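Local coordinates for bacteriocin immunity protein (Pseudomonas aeruginosa, PDB 6W0V) that binds the nuclease domain of pyocin S8 as its cognate immunity protein and probably protects the producing cell from its DNase activity, at residues 4-12 with 72-82; 11-19 with 33-41. The protein carries 1 engineered substitution. One frame throughout, in Å; residues are numbered along the deposited sequence.

Contact 2 is the more central of the two: it pairs helix 9-21 with helix 27-41, and most of its touching residues are buried. Contact 1 lies nearer the surface, where the C-terminal tail folds back over the turn that leads into helix 9-21. Their chemistry follows their place. Contact 2 is apolar packing with no hydrogen bond between its segments, whereas contact 1 combines the packing of one phenylalanine with a backbone bond, a lysine bond and waters near the chain end. Glu11 and Phe12 belong to both. The contacts also touch directly, through a probable hydrogen bond from Arg72 NH1 to Ala41 O, so the end of helix 61-74 meets the end of helix 27-41.

Contact 1: residues 4-12 with 72-82; sequences ISDHTEAEF and RAANGLPGFKA. Engineered in segment 4-12: His7 (natural residue Tyr).
Phe80 packs against Ile4, Glu9 and Phe12. Its ring is sandwiched: Glu9 CA lies over one face, 3.8 Å from the Phe80 ring centroid, and Ile4 CG2 over the opposite face. The far end of the ring presses on Phe12, with CE1 of Phe80 3.3 Å from CB of Phe12. The two ring planes stand at 42°.

Ile4 CG1 lies over one face of the Arg72 guanidinium, 3.4 Å from NE of Arg72, and Leu77 CB covers the other. The chain of Arg72 bends at chi3 (66°). Both NE and NH2 then hold Pro78 O in the guanidinium plane, fixing the start of the tail.

Polar bonds secure the last residues. Lys81 N donates to His7 O at 2.9 Å; His7 is engineered. Lys81 NZ donates to Asp6 O at 3.0 Å from above the carbonyl plane, and also to a water. A second water joins Glu9 N to Lys81 O.

At the start of helix 9-21, Thr8 N donates to Glu11 OE2 at 2.9 Å. The return bond of this capping box is less certain, as is the place of Thr8 OG1.

The tail thus ties helix 61-74 to the start of helix 9-21, closing the chain ends of what is probably the family's four-helix fold. Glu9 makes a salt bridge with Lys69 of helix 61-74, while Ile4 packs on Ala40 of helix 27-41.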
loop_
_atom_site.group_PDB
_atom_site.type_symbol
_atom_site.label_atom_id
_atom_site.label_comp_id
_atom_site.label_asym_id
_atom_site.label_seq_id
_atom_site.Cartn_x
_atom_site.Cartn_y
_atom_site.Cartn_z
ATOM N N ILE B 4 -15.160 6.462 16.535
ATOM C CA ILE B 4 -14.204 6.270 17.663
ATOM C C ILE B 4 -14.996 6.029 18.947
ATOM O O ILE B 4 -14.635 5.129 19.699
ATOM C CB ILE B 4 -13.291 7.500 17.786
ATOM C CG1 ILE B 4 -12.271 7.526 16.641
ATOM C CG2 ILE B 4 -12.647 7.565 19.162
ATOM C CD1 ILE B 4 -11.203 6.466 16.731
ATOM N N SER B 5 -16.024 6.834 19.184
ATOM C CA SER B 5 -16.813 6.804 20.438
ATOM C C SER B 5 -17.590 5.489 20.542
ATOM O O SER B 5 -18.017 5.159 21.649
ATOM C CB SER B 5 -17.723 7.978 20.506
ATOM O OG SER B 5 -18.632 7.951 19.425
ATOM N N ASP B 6 -17.782 4.789 19.421
ATOM C CA ASP B 6 -18.473 3.475 19.366
ATOM C C ASP B 6 -17.485 2.351 19.681
ATOM O O ASP B 6 -17.936 1.214 19.867
ATOM C CB ASP B 6 -19.066 3.193 17.986
ATOM C CG ASP B 6 -20.096 4.196 17.510
ATOM O OD1 ASP B 6 -20.915 4.632 18.342
ATOM O OD2 ASP B 6 -20.076 4.518 16.298
ATOM N N HIS B 7 -16.185 2.639 19.699
ATOM C CA HIS B 7 -15.166 1.613 20.014
ATOM C C HIS B 7 -14.667 1.792 21.435
ATOM O O HIS B 7 -14.476 2.939 21.854
ATOM C CB HIS B 7 -13.930 1.714 19.135
ATOM C CG HIS B 7 -14.172 1.525 17.684
ATOM N ND1 HIS B 7 -13.802 0.373 17.023
ATOM C CD2 HIS B 7 -14.677 2.360 16.758
ATOM C CE1 HIS B 7 -14.085 0.506 15.745
ATOM N NE2 HIS B 7 -14.625 1.712 15.557
ATOM N N THR B 8 -14.347 0.688 22.095
ATOM C CA THR B 8 -13.396 0.722 23.225
ATOM C C THR B 8 -12.011 0.955 22.623
ATOM O O THR B 8 -11.784 0.639 21.432
ATOM C CB THR B 8 -13.449 -0.545 24.077
ATOM O OG1 THR B 8 -12.928 -1.585 23.253
ATOM C CG2 THR B 8 -14.842 -0.863 24.576
ATOM N N GLU B 9 -11.106 1.507 23.414
ATOM C CA GLU B 9 -9.718 1.706 22.951
ATOM C C GLU B 9 -9.121 0.355 22.558
ATOM O O GLU B 9 -8.502 0.282 21.502
ATOM C CB GLU B 9 -8.867 2.337 24.038
ATOM C CG GLU B 9 -7.427 2.450 23.606
ATOM C CD GLU B 9 -6.614 3.326 24.521
ATOM O OE1 GLU B 9 -5.795 2.779 25.280
ATOM O OE2 GLU B 9 -6.829 4.546 24.478
ATOM N N ALA B 10 -9.288 -0.675 23.390
ATOM C CA ALA B 10 -8.711 -2.014 23.130
ATOM C C ALA B 10 -9.237 -2.508 21.779
ATOM O O ALA B 10 -8.440 -3.023 20.973
ATOM C CB ALA B 10 -9.053 -2.959 24.254
ATOM N N GLU B 11 -10.536 -2.308 21.548
ATOM C CA GLU B 11 -11.265 -2.717 20.320
ATOM C C GLU B 11 -10.604 -2.035 19.124
ATOM O O GLU B 11 -10.229 -2.715 18.160
ATOM C CB GLU B 11 -12.733 -2.334 20.481
ATOM C CG GLU B 11 -13.599 -2.622 19.276
ATOM C CD GLU B 11 -15.040 -2.219 19.520
ATOM O OE1 GLU B 11 -15.897 -2.566 18.688
ATOM O OE2 GLU B 11 -15.300 -1.585 20.560
ATOM N N PHE B 12 -10.431 -0.726 19.215
ATOM C CA PHE B 12 -9.829 0.081 18.137
ATOM C C PHE B 12 -8.357 -0.293 17.971
ATOM O O PHE B 12 -7.852 -0.427 16.843
ATOM C CB PHE B 12 -9.970 1.553 18.478
ATOM C CG PHE B 12 -9.806 2.418 17.269
ATOM C CD1 PHE B 12 -10.798 2.467 16.307
ATOM C CD2 PHE B 12 -8.639 3.128 17.074
ATOM C CE1 PHE B 12 -10.643 3.279 15.201
ATOM C CE2 PHE B 12 -8.488 3.936 15.965
ATOM C CZ PHE B 12 -9.486 3.993 15.020
ATOM N N ARG B 72 -7.277 13.738 18.098
ATOM C CA ARG B 72 -8.699 13.891 18.470
ATOM C C ARG B 72 -8.786 14.673 19.771
ATOM O O ARG B 72 -9.583 15.605 19.830
ATOM C CB ARG B 72 -9.330 12.517 18.618
ATOM C CG ARG B 72 -9.430 11.833 17.268
ATOM C CD ARG B 72 -10.073 10.488 17.375
ATOM N NE ARG B 72 -11.444 10.671 17.773
ATOM C CZ ARG B 72 -12.438 11.050 16.986
ATOM N NH1 ARG B 72 -12.237 11.235 15.689
ATOM N NH2 ARG B 72 -13.649 11.192 17.498
ATOM N N ALA B 73 -7.959 14.304 20.740
ATOM C CA ALA B 73 -8.006 14.939 22.071
ATOM C C ALA B 73 -7.663 16.420 21.930
ATOM O O ALA B 73 -8.200 17.202 22.705
ATOM C CB ALA B 73 -7.095 14.227 23.017
ATOM N N ALA B 74 -6.787 16.794 20.999
ATOM C CA ALA B 74 -6.321 18.190 20.835
ATOM C C ALA B 74 -7.301 18.975 19.961
ATOM O O ALA B 74 -7.201 20.204 19.916
ATOM C CB ALA B 74 -4.938 18.213 20.243
ATOM N N ASN B 75 -8.188 18.287 19.235
ATOM C CA ASN B 75 -9.005 18.952 18.198
ATOM C C ASN B 75 -10.489 18.732 18.459
ATOM O O ASN B 75 -11.259 18.786 17.520
ATOM C CB ASN B 75 -8.568 18.484 16.815
ATOM C CG ASN B 75 -7.212 19.059 16.486
ATOM O OD1 ASN B 75 -7.111 20.218 16.091
ATOM N ND2 ASN B 75 -6.168 18.296 16.746
ATOM N N GLY B 76 -10.875 18.574 19.716
ATOM C CA GLY B 76 -12.281 18.715 20.116
ATOM C C GLY B 76 -13.097 17.535 19.671
ATOM O O GLY B 76 -14.313 17.678 19.526
ATOM N N LEU B 77 -12.441 16.399 19.461
ATOM C CA LEU B 77 -13.167 15.180 19.064
ATOM C C LEU B 77 -13.147 14.178 20.195
ATOM O O LEU B 77 -12.195 14.109 20.966
ATOM C CB LEU B 77 -12.533 14.615 17.798
ATOM C CG LEU B 77 -12.720 15.496 16.576
ATOM C CD1 LEU B 77 -11.970 14.901 15.410
ATOM C CD2 LEU B 77 -14.196 15.653 16.256
ATOM N N PRO B 78 -14.225 13.384 20.304
ATOM C CA PRO B 78 -14.377 12.444 21.396
ATOM C C PRO B 78 -13.431 11.257 21.246
ATOM O O PRO B 78 -12.987 10.935 20.152
ATOM C CB PRO B 78 -15.842 12.016 21.329
ATOM C CG PRO B 78 -16.216 12.208 19.889
ATOM C CD PRO B 78 -15.376 13.366 19.395
ATOM N N GLY B 79 -13.100 10.672 22.384
ATOM C CA GLY B 79 -12.292 9.456 22.459
ATOM C C GLY B 79 -13.184 8.244 22.522
ATOM O O GLY B 79 -14.381 8.321 22.131
ATOM N N PHE B 80 -12.609 7.156 23.002
ATOM C CA PHE B 80 -13.214 5.807 22.982
ATOM C C PHE B 80 -14.304 5.740 24.043
ATOM O O PHE B 80 -14.259 6.554 24.976
ATOM C CB PHE B 80 -12.110 4.780 23.199
ATOM C CG PHE B 80 -11.101 4.827 22.090
ATOM C CD1 PHE B 80 -11.474 4.441 20.816
ATOM C CD2 PHE B 80 -9.815 5.297 22.291
ATOM C CE1 PHE B 80 -10.570 4.502 19.771
ATOM C CE2 PHE B 80 -8.912 5.358 21.243
ATOM C CZ PHE B 80 -9.288 4.943 19.987
ATOM N N LYS B 81 -15.248 4.811 23.902
ATOM C CA LYS B 81 -16.157 4.464 25.026
ATOM C C LYS B 81 -15.331 3.649 26.027
ATOM O O LYS B 81 -14.395 2.951 25.590
ATOM C CB LYS B 81 -17.432 3.755 24.557
ATOM C CG LYS B 81 -17.287 2.317 24.083
ATOM C CD LYS B 81 -18.619 1.734 23.665
ATOM C CE LYS B 81 -18.506 0.404 22.953
ATOM N NZ LYS B 81 -19.664 0.178 22.058
ATOM N N ALA B 82 -15.642 3.783 27.317
ATOM C CA ALA B 82 -14.964 3.099 28.445
ATOM C C ALA B 82 -14.906 1.588 28.190
ATOM O O ALA B 82 -15.812 0.994 27.604
ATOM C CB ALA B 82 -15.680 3.409 29.736
HETATM O O HOH W 1 -20.915 2.020 20.666
HETATM O O HOH W 2 -11.905 2.158 26.007
#

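Contact 2: residues 11-19 with 33-41; sequences EFFSLISEL and VVYAIVNAA
In the tight part of the contact, Ile37 is a knob in a hole formed by Phe12, Leu15, Ile16 and Leu19. Its CD1 meets CD1 of Leu19 tip to tip at 3.5 Å and lies equally close to CA of Ile16. Its CG1 rests on CB of Leu15. Its CG2, anti to the backbone N (CG1 at chi1 -65°), turns to Phe12 CZ at 3.7 Å. The edge of the Phe12 ring faces the Ile37 carbonyl, with CZ 3.4 Å from Ile37 O, and CE1 touches Ala40 CB. CD2 of Leu19 touches both CG1 of Val33 and CG2 of Val34, 3.6 Å from each.

On the outer side the Leu15 side chain is looser: its CD2 is 4.2 Å from Val33 CG1, and its CD1 touches Ala36 CB and His7. Val33 CG1 still lies 3.2 Å from Leu15 O. Glu18 lays OE1 beside Val33 CG2 but pairs with Arg22.

The axes of segments 11-19 and 33-41 approach to 9.2 Å, at 131° between their N-to-C directions. Leu19 and Val34 also pack on the pyocin S8 chain. In the core of the family's probable four-helix fold, helix 48-51 adds Ile50 against Leu19 and Ile37, and helix 61-74 adds Val64 against Ile16 and Ile68 against Phe12.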
loop_
_atom_site.group_PDB
_atom_site.type_symbol
_atom_site.label_atom_id
_atom_site.label_comp_id
_atom_site.label_asym_id
_atom_site.label_seq_id
_atom_site.Cartn_x
_atom_site.Cartn_y
_atom_site.Cartn_z
ATOM N N GLU B 11 -10.536 -2.308 21.548
ATOM C CA GLU B 11 -11.265 -2.717 20.320
ATOM C C GLU B 11 -10.604 -2.035 19.124
ATOM O O GLU B 11 -10.229 -2.715 18.160
ATOM C CB GLU B 11 -12.733 -2.334 20.481
ATOM C CG GLU B 11 -13.599 -2.622 19.276
ATOM C CD GLU B 11 -15.040 -2.219 19.520
ATOM O OE1 GLU B 11 -15.897 -2.566 18.688
ATOM O OE2 GLU B 11 -15.300 -1.585 20.560
ATOM N N PHE B 12 -10.431 -0.726 19.215
ATOM C CA PHE B 12 -9.829 0.081 18.137
ATOM C C PHE B 12 -8.357 -0.293 17.971
ATOM O O PHE B 12 -7.852 -0.427 16.843
ATOM C CB PHE B 12 -9.970 1.553 18.478
ATOM C CG PHE B 12 -9.806 2.418 17.269
ATOM C CD1 PHE B 12 -10.798 2.467 16.307
ATOM C CD2 PHE B 12 -8.639 3.128 17.074
ATOM C CE1 PHE B 12 -10.643 3.279 15.201
ATOM C CE2 PHE B 12 -8.488 3.936 15.965
ATOM C CZ PHE B 12 -9.486 3.993 15.020
ATOM N N PHE B 13 -7.670 -0.459 19.094
ATOM C CA PHE B 13 -6.234 -0.805 19.109
ATOM C C PHE B 13 -6.036 -2.144 18.398
ATOM O O PHE B 13 -5.049 -2.306 17.661
ATOM C CB PHE B 13 -5.701 -0.878 20.535
ATOM C CG PHE B 13 -4.260 -1.301 20.554
ATOM C CD1 PHE B 13 -3.278 -0.442 20.096
ATOM C CD2 PHE B 13 -3.899 -2.576 20.958
ATOM C CE1 PHE B 13 -1.950 -0.837 20.082
ATOM C CE2 PHE B 13 -2.570 -2.968 20.941
ATOM C CZ PHE B 13 -1.600 -2.096 20.504
ATOM N N SER B 14 -6.956 -3.076 18.636
ATOM C CA SER B 14 -6.982 -4.409 17.989
ATOM C C SER B 14 -6.995 -4.224 16.472
ATOM O O SER B 14 -6.184 -4.891 15.810
ATOM C CB SER B 14 -8.153 -5.211 18.452
ATOM O OG SER B 14 -8.070 -6.544 17.978
ATOM N N LEU B 15 -7.865 -3.343 15.955
ATOM C CA LEU B 15 -7.948 -3.053 14.498
ATOM C C LEU B 15 -6.572 -2.623 14.010
ATOM O O LEU B 15 -6.087 -3.167 13.008
ATOM C CB LEU B 15 -8.940 -1.929 14.197
ATOM C CG LEU B 15 -10.419 -2.284 14.243
ATOM C CD1 LEU B 15 -11.248 -1.033 14.008
ATOM C CD2 LEU B 15 -10.754 -3.360 13.220
ATOM N N ILE B 16 -5.980 -1.646 14.685
ATOM C CA ILE B 16 -4.678 -1.084 14.255
ATOM C C ILE B 16 -3.660 -2.216 14.283
ATOM O O ILE B 16 -2.872 -2.322 13.345
ATOM C CB ILE B 16 -4.250 0.069 15.164
ATOM C CG1 ILE B 16 -5.266 1.209 15.138
ATOM C CG2 ILE B 16 -2.862 0.531 14.772
ATOM C CD1 ILE B 16 -5.092 2.196 16.266
ATOM N N SER B 17 -3.659 -2.981 15.372
ATOM C CA SER B 17 -2.696 -4.080 15.590
ATOM C C SER B 17 -2.774 -5.046 14.409
ATOM O O SER B 17 -1.724 -5.469 13.941
ATOM C CB SER B 17 -2.961 -4.781 16.873
ATOM O OG SER B 17 -2.030 -5.836 17.050
ATOM N N GLU B 18 -3.982 -5.332 13.933
ATOM C CA GLU B 18 -4.193 -6.240 12.780
ATOM C C GLU B 18 -3.292 -5.803 11.628
ATOM O O GLU B 18 -2.668 -6.659 11.020
ATOM C CB GLU B 18 -5.644 -6.233 12.319
ATOM C CG GLU B 18 -6.584 -6.886 13.303
ATOM C CD GLU B 18 -7.991 -7.074 12.778
ATOM O OE1 GLU B 18 -8.126 -7.529 11.636
ATOM O OE2 GLU B 18 -8.939 -6.768 13.511
ATOM N N LEU B 19 -3.230 -4.506 11.342
ATOM C CA LEU B 19 -2.456 -4.008 10.179
ATOM C C LEU B 19 -0.974 -4.338 10.343
ATOM O O LEU B 19 -0.312 -4.558 9.331
ATOM C CB LEU B 19 -2.691 -2.514 10.000
ATOM C CG LEU B 19 -4.141 -2.132 9.734
ATOM C CD1 LEU B 19 -4.277 -0.635 9.572
ATOM C CD2 LEU B 19 -4.673 -2.855 8.501
ATOM N N VAL B 33 -10.308 -2.891 7.464
ATOM C CA VAL B 33 -9.659 -2.549 8.759
ATOM C C VAL B 33 -9.084 -1.146 8.624
ATOM O O VAL B 33 -9.334 -0.294 9.481
ATOM C CB VAL B 33 -8.594 -3.590 9.123
ATOM C CG1 VAL B 33 -7.779 -3.157 10.328
ATOM C CG2 VAL B 33 -9.232 -4.943 9.361
ATOM N N VAL B 34 -8.323 -0.896 7.580
ATOM C CA VAL B 34 -7.666 0.420 7.407
ATOM C C VAL B 34 -8.731 1.500 7.504
ATOM O O VAL B 34 -8.547 2.456 8.243
ATOM C CB VAL B 34 -6.918 0.514 6.073
ATOM C CG1 VAL B 34 -6.532 1.954 5.767
ATOM C CG2 VAL B 34 -5.707 -0.400 6.067
ATOM N N TYR B 35 -9.817 1.354 6.768
ATOM C CA TYR B 35 -10.832 2.422 6.689
ATOM C C TYR B 35 -11.672 2.452 7.952
ATOM O O TYR B 35 -12.122 3.542 8.284
ATOM C CB TYR B 35 -11.613 2.325 5.389
ATOM C CG TYR B 35 -10.740 2.955 4.351
ATOM C CD1 TYR B 35 -10.627 4.334 4.293
ATOM C CD2 TYR B 35 -9.862 2.195 3.614
ATOM C CE1 TYR B 35 -9.749 4.942 3.413
ATOM C CE2 TYR B 35 -8.989 2.783 2.717
ATOM C CZ TYR B 35 -8.935 4.161 2.613
ATOM O OH TYR B 35 -8.073 4.768 1.746
ATOM N N ALA B 36 -11.846 1.325 8.629
ATOM C CA ALA B 36 -12.539 1.332 9.931
ATOM C C ALA B 36 -11.739 2.289 10.809
ATOM O O ALA B 36 -12.332 3.149 11.484
ATOM C CB ALA B 36 -12.638 -0.044 10.528
ATOM N N ILE B 37 -10.420 2.175 10.743
ATOM C CA ILE B 37 -9.519 2.999 11.589
ATOM C C ILE B 37 -9.570 4.436 11.094
ATOM O O ILE B 37 -9.822 5.342 11.885
ATOM C CB ILE B 37 -8.085 2.468 11.559
ATOM C CG1 ILE B 37 -8.025 1.077 12.181
ATOM C CG2 ILE B 37 -7.143 3.456 12.230
ATOM C CD1 ILE B 37 -6.808 0.322 11.820
ATOM N N VAL B 38 -9.253 4.642 9.831
ATOM C CA VAL B 38 -9.012 6.000 9.293
ATOM C C VAL B 38 -10.326 6.777 9.283
ATOM O O VAL B 38 -10.306 7.954 9.617
ATOM C CB VAL B 38 -8.347 5.899 7.914
ATOM C CG1 VAL B 38 -8.467 7.178 7.108
ATOM C CG2 VAL B 38 -6.899 5.474 8.083
ATOM N N ASN B 39 -11.435 6.145 8.920
ATOM C CA ASN B 39 -12.728 6.866 8.854
ATOM C C ASN B 39 -13.109 7.299 10.268
ATOM O O ASN B 39 -13.557 8.440 10.441
ATOM C CB ASN B 39 -13.822 6.035 8.194
ATOM C CG ASN B 39 -13.534 5.807 6.729
ATOM O OD1 ASN B 39 -12.734 6.531 6.145
ATOM N ND2 ASN B 39 -14.189 4.819 6.148
ATOM N N ALA B 40 -12.901 6.421 11.240
ATOM C CA ALA B 40 -13.189 6.719 12.662
ATOM C C ALA B 40 -12.244 7.823 13.123
ATOM O O ALA B 40 -12.701 8.747 13.802
ATOM C CB ALA B 40 -13.021 5.486 13.499
ATOM N N ALA B 41 -10.961 7.704 12.798
ATOM C CA ALA B 41 -9.917 8.566 13.393
ATOM C C ALA B 41 -10.223 10.031 13.092
ATOM O O ALA B 41 -9.984 10.868 13.957
ATOM C CB ALA B 41 -8.558 8.198 12.892
#